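Local coordinates for protein evasin-3 (Rhipicephalus sanguineus, PDB 6I31) that acts in tick saliva to bind and neutralise host CXC chemokines such as CXCL8, disrupting its homodimer and inhibiting its interaction with CXCR2, at residues A[16-21]-A[54-59]; A[25-30]-A[45-50]. All coordinates share one frame; numbering follows the deposited sequence.

Overall arrangement
Both contacts are antiparallel pairings with the one strand 47-55, the long element of this small knottin. Contact 1 joins the end of that strand to strand 17-22, and contact 2 joins its beginning to strand 24-27, the next strand in the chain. In sequence, the residues of contact 2 all fall between the two segments of contact 1. Their centres lie about 23 Å apart, with the middle of the chain between them. They still meet, Ser21 OG of contact 1 packing 4.1 Å from Cys50 O of contact 2. Two disulfide cysteines belong to contact 2, whereas contact 1 is a surface pairing whose 54-59 segment runs on to a bound cadmium ion.

Contact 1. Residues A[16-21]-A[54-59]; sequences NFDVVS and IGNLSG. With CD (cadmium ion), chain C.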
loop_
_atom_site.group_PDB
_atom_site.type_symbol
_atom_site.label_atom_id
_atom_site.label_comp_id
_atom_site.label_asym_id
_atom_site.label_seq_id
_atom_site.Cartn_x
_atom_site.Cartn_y
_atom_site.Cartn_z
ATOM N N ASN A 16 -12.330 5.699 5.117
ATOM C CA ASN A 16 -12.366 4.245 5.298
ATOM C C ASN A 16 -11.067 3.591 4.861
ATOM O O ASN A 16 -10.927 2.389 5.085
ATOM C CB ASN A 16 -13.516 3.610 4.494
ATOM C CG ASN A 16 -14.883 4.057 4.886
ATOM O OD1 ASN A 16 -15.145 4.418 6.038
ATOM N ND2 ASN A 16 -15.787 4.010 3.931
ATOM N N PHE A 17 -10.138 4.341 4.237
ATOM C CA PHE A 17 -8.941 3.742 3.639
ATOM C C PHE A 17 -7.625 4.200 4.189
ATOM O O PHE A 17 -7.447 5.372 4.503
ATOM C CB PHE A 17 -8.946 3.929 2.102
ATOM C CG PHE A 17 -10.145 3.289 1.462
ATOM C CD1 PHE A 17 -10.233 1.909 1.336
ATOM C CD2 PHE A 17 -11.192 4.065 0.983
ATOM C CE1 PHE A 17 -11.360 1.312 0.767
ATOM C CE2 PHE A 17 -12.334 3.466 0.446
ATOM C CZ PHE A 17 -12.414 2.096 0.346
ATOM N N ASP A 18 -6.716 3.242 4.349
ATOM C CA ASP A 18 -5.370 3.471 4.850
ATOM C C ASP A 18 -4.318 3.107 3.802
ATOM O O ASP A 18 -4.555 2.252 2.963
ATOM C CB ASP A 18 -5.121 2.632 6.127
ATOM C CG ASP A 18 -5.979 3.038 7.324
ATOM O OD1 ASP A 18 -6.370 4.230 7.402
ATOM O OD2 ASP A 18 -6.269 2.158 8.178
ATOM N N VAL A 19 -3.156 3.770 3.850
ATOM C CA VAL A 19 -2.039 3.422 2.958
ATOM C C VAL A 19 -1.148 2.463 3.738
ATOM O O VAL A 19 -0.824 2.730 4.893
ATOM C CB VAL A 19 -1.229 4.664 2.477
ATOM C CG1 VAL A 19 -0.030 4.235 1.630
ATOM C CG2 VAL A 19 -2.113 5.630 1.683
ATOM N N VAL A 20 -0.746 1.376 3.122
ATOM C CA VAL A 20 0.120 0.409 3.778
ATOM C C VAL A 20 1.265 0.040 2.839
ATOM O O VAL A 20 1.167 0.233 1.624
ATOM C CB VAL A 20 -0.636 -0.853 4.312
ATOM C CG1 VAL A 20 -1.722 -0.485 5.331
ATOM C CG2 VAL A 20 -1.227 -1.679 3.165
ATOM N N SER A 21 2.317 -0.571 3.401
ATOM C CA SER A 21 3.454 -1.020 2.613
ATOM C C SER A 21 3.125 -2.189 1.705
ATOM O O SER A 21 2.327 -3.068 2.045
ATOM C CB SER A 21 4.648 -1.343 3.517
ATOM O OG SER A 21 5.755 -1.785 2.744
ATOM N N ILE A 54 -5.690 0.086 1.380
ATOM C CA ILE A 54 -6.587 -0.968 1.843
ATOM C C ILE A 54 -7.646 -0.363 2.729
ATOM O O ILE A 54 -7.461 0.732 3.291
ATOM C CB ILE A 54 -5.795 -2.146 2.563
ATOM C CG1 ILE A 54 -5.013 -1.680 3.820
ATOM C CG2 ILE A 54 -4.839 -2.863 1.582
ATOM C CD1 ILE A 54 -5.802 -1.745 5.152
ATOM N N GLY A 55 -8.731 -1.090 2.857
ATOM C CA GLY A 55 -9.805 -0.783 3.787
ATOM C C GLY A 55 -9.912 -1.948 4.750
ATOM O O GLY A 55 -9.827 -3.100 4.332
ATOM N N ASN A 56 -10.138 -1.685 6.026
ATOM C CA ASN A 56 -10.303 -2.761 6.977
ATOM C C ASN A 56 -11.750 -3.134 7.106
ATOM O O ASN A 56 -12.610 -2.262 7.204
ATOM C CB ASN A 56 -9.826 -2.288 8.362
ATOM C CG ASN A 56 -8.342 -2.312 8.459
ATOM O OD1 ASN A 56 -7.743 -3.368 8.660
ATOM N ND2 ASN A 56 -7.727 -1.147 8.311
ATOM N N LEU A 57 -12.023 -4.439 7.154
ATOM C CA LEU A 57 -13.345 -4.894 7.478
ATOM C C LEU A 57 -13.318 -5.234 8.996
ATOM O O LEU A 57 -12.449 -6.005 9.446
ATOM C CB LEU A 57 -13.734 -6.129 6.629
ATOM C CG LEU A 57 -15.213 -6.524 6.771
ATOM C CD1 LEU A 57 -16.072 -5.574 5.929
ATOM C CD2 LEU A 57 -15.449 -7.954 6.257
ATOM N N SER A 58 -14.207 -4.616 9.815
ATOM C CA SER A 58 -14.170 -4.935 11.260
ATOM C C SER A 58 -15.364 -5.801 11.617
ATOM O O SER A 58 -16.249 -5.967 10.787
ATOM C CB SER A 58 -14.188 -3.650 12.090
ATOM O OG SER A 58 -15.391 -2.951 11.815
ATOM N N GLY A 59 -15.384 -6.334 12.837
ATOM C CA GLY A 59 -16.505 -7.126 13.310
ATOM C C GLY A 59 -16.202 -8.595 13.429
ATOM O O GLY A 59 -17.048 -9.331 13.927
HETATM CD CD CD C . -10.787 -6.322 10.947
HETATM O O HOH W 1 -4.956 -0.195 8.726
#
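Val20 and Ile54 meet because their first torsions bring the branches of the two residues together: Ile54 CG1 sits between its backbone N and carbonyl carbon (chi1 61°), the crowded position, while Val20 CG1 lies anti to its carbonyl carbon. The two side chains cross at about a right angle, and Ile54 CG1 nests against both methyls of the valine, 3.8 Å from Val20 CG1. The motif is an antiparallel beta pairing that adds strand 17-22 to the knottin's long strand 47-55. Asp18 and Ile54 form its hydrogen-bonded pair: Asp18 N donates to Ile54 O at 2.8 Å and Ile54 N to Asp18 O at 2.9 Å, both nearly straight at the hydrogen.

Ile54 O is further approached by Phe17 CA in a CA-H...O contact. The Phe17 ring brings its CD1 corner to 3.7 Å from Gly55 CA, and Ile54 O lies at the ring edge, near its plane.

Beyond the strand pair, the side chains of Asp18 and Asn56 cross at about a right angle, with carboxylate and amide planes 60° apart. They are joined through a water rather than directly, which extends the polar link beyond the strand pairing. Backbone bonds of Val20 with Lys52 continue the ladder. Farther along, Glu60 shares the cadmium ion with the backbone of Leu57. The bridging water donates to Asp18 OD2 at 2.7 Å and accepts from Asn56 ND2 at 3.0 Å.

Contact 2. Residues A[25-30]-A[45-50]; sequences NCTSGQ and NKKGHC
Cys26 and Gly48 exchange both backbone bonds of an antiparallel hydrogen-bonded pair. Gly48 N reaches Cys26 O at 2.9 Å, almost straight (175°), whereas Cys26 N lies 3.2 Å from Gly48 O, standing above that carbonyl's plane. Ser28 N donates to Lys46 O at 2.9 Å; the same oxygen takes a weak second bond from Ser28 OG.

On the face of Asn25, Thr27, Lys47 and His49, Thr27 CG2, anti to its carbonyl carbon, lies alongside Lys47 CG, 3.8 Å away. Thr27 OG1, between its backbone N and carbonyl carbon (chi1 65°), accepts from NE2 of the poorly ordered Gln30 at 2.8 Å, across a type II turn. An alanine at Thr27 would probably leave the Gln30 amide without this acceptor and Lys47 CG without its methyl neighbour. Asn25 ND2 comes 3.5 Å from His49 CD2, amide and ring planes nearly perpendicular.

On the other face, Cys26 CB packs 3.6 Å from Cys50 SG, and Cys26 SG lies 3.3 Å from His49 C. The Cys26-Cys39 disulfide ties strand 24-27 of this knottin to strand 38-40, and Cys50-Cys33 ties strand 47-55 to the loop after strand 24-27; strand 47-55 lies between the other two, His49 bonding to Gly40.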
loop_
_atom_site.group_PDB
_atom_site.type_symbol
_atom_site.label_atom_id
_atom_site.label_comp_id
_atom_site.label_asym_id
_atom_site.label_seq_id
_atom_site.Cartn_x
_atom_site.Cartn_y
_atom_site.Cartn_z
ATOM N N ASN A 25 11.241 -1.664 -2.814
ATOM C CA ASN A 25 11.831 -0.376 -3.191
ATOM C C ASN A 25 11.449 -0.128 -4.650
ATOM O O ASN A 25 11.235 -1.074 -5.415
ATOM C CB ASN A 25 13.381 -0.386 -3.104
ATOM C CG ASN A 25 13.972 -0.786 -1.779
ATOM O OD1 ASN A 25 15.153 -1.120 -1.677
ATOM N ND2 ASN A 25 13.175 -0.789 -0.745
ATOM N N CYS A 26 11.371 1.136 -5.044
ATOM C CA CYS A 26 11.035 1.485 -6.410
ATOM C C CYS A 26 11.698 2.798 -6.779
ATOM O O CYS A 26 12.099 3.579 -5.906
ATOM C CB CYS A 26 9.521 1.580 -6.532
ATOM S SG CYS A 26 8.794 2.722 -5.336
ATOM N N THR A 27 11.837 3.036 -8.079
ATOM C CA THR A 27 12.374 4.295 -8.592
ATOM C C THR A 27 11.349 4.814 -9.565
ATOM O O THR A 27 10.739 4.018 -10.278
ATOM C CB THR A 27 13.733 4.102 -9.273
ATOM O OG1 THR A 27 13.532 3.299 -10.434
ATOM C CG2 THR A 27 14.753 3.444 -8.363
ATOM N N SER A 28 11.161 6.136 -9.603
ATOM C CA SER A 28 10.235 6.804 -10.503
ATOM C C SER A 28 10.609 6.532 -11.967
ATOM O O SER A 28 11.804 6.419 -12.295
ATOM C CB SER A 28 10.284 8.311 -10.269
ATOM O OG SER A 28 11.624 8.761 -10.386
ATOM N N GLY A 29 9.592 6.454 -12.822
ATOM C CA GLY A 29 9.790 6.255 -14.255
ATOM C C GLY A 29 9.810 4.807 -14.686
ATOM O O GLY A 29 9.364 4.494 -15.792
ATOM N N GLN A 30 10.333 3.918 -13.819
ATOM C CA GLN A 30 10.394 2.479 -14.065
ATOM C C GLN A 30 9.098 1.867 -13.530
ATOM O O GLN A 30 8.670 2.239 -12.437
ATOM C CB GLN A 30 11.616 1.852 -13.354
ATOM C CG GLN A 30 12.951 2.522 -13.694
ATOM C CD GLN A 30 14.142 1.615 -13.495
ATOM O OE1 GLN A 30 14.702 1.066 -14.450
ATOM N NE2 GLN A 30 14.571 1.445 -12.251
ATOM N N ASN A 45 12.723 13.328 -4.957
ATOM C CA ASN A 45 13.499 12.088 -4.864
ATOM C C ASN A 45 13.131 11.138 -5.979
ATOM O O ASN A 45 11.945 11.036 -6.316
ATOM C CB ASN A 45 13.265 11.403 -3.495
ATOM C CG ASN A 45 13.921 12.187 -2.382
ATOM O OD1 ASN A 45 13.310 12.927 -1.615
ATOM N ND2 ASN A 45 15.195 12.080 -2.300
ATOM N N LYS A 46 14.135 10.500 -6.601
ATOM C CA LYS A 46 13.867 9.502 -7.650
ATOM C C LYS A 46 13.552 8.148 -7.003
ATOM O O LYS A 46 12.953 7.303 -7.668
ATOM C CB LYS A 46 15.088 9.320 -8.597
ATOM C CG LYS A 46 15.358 10.496 -9.545
ATOM C CD LYS A 46 16.604 10.214 -10.405
ATOM C CE LYS A 46 16.969 11.360 -11.323
ATOM N NZ LYS A 46 18.212 11.064 -12.078
ATOM N N LYS A 47 14.000 7.896 -5.752
ATOM C CA LYS A 47 13.819 6.584 -5.102
ATOM C C LYS A 47 12.820 6.644 -3.959
ATOM O O LYS A 47 12.822 7.599 -3.180
ATOM C CB LYS A 47 15.166 6.040 -4.599
ATOM C CG LYS A 47 16.178 5.742 -5.736
ATOM C CD LYS A 47 17.548 5.173 -5.259
ATOM C CE LYS A 47 18.515 6.268 -4.874
ATOM N NZ LYS A 47 19.943 5.802 -4.761
ATOM N N GLY A 48 11.980 5.623 -3.875
ATOM C CA GLY A 48 10.952 5.541 -2.847
ATOM C C GLY A 48 10.578 4.108 -2.529
ATOM O O GLY A 48 11.412 3.202 -2.605
ATOM N N HIS A 49 9.332 3.908 -2.116
ATOM C CA HIS A 49 8.838 2.588 -1.739
ATOM C C HIS A 49 7.472 2.351 -2.322
ATOM O O HIS A 49 6.742 3.302 -2.603
ATOM C CB HIS A 49 8.765 2.464 -0.215
ATOM C CG HIS A 49 10.104 2.559 0.416
ATOM N ND1 HIS A 49 10.632 3.774 0.779
ATOM C CD2 HIS A 49 11.026 1.597 0.629
ATOM C CE1 HIS A 49 11.833 3.513 1.244
ATOM N NE2 HIS A 49 12.098 2.217 1.196
ATOM N N CYS A 50 7.129 1.081 -2.507
ATOM C CA CYS A 50 5.826 0.667 -2.999
ATOM C C CYS A 50 4.828 0.636 -1.868
ATOM O O CYS A 50 5.105 0.085 -0.801
ATOM C CB CYS A 50 5.909 -0.680 -3.707
ATOM S SG CYS A 50 7.069 -0.690 -5.099
#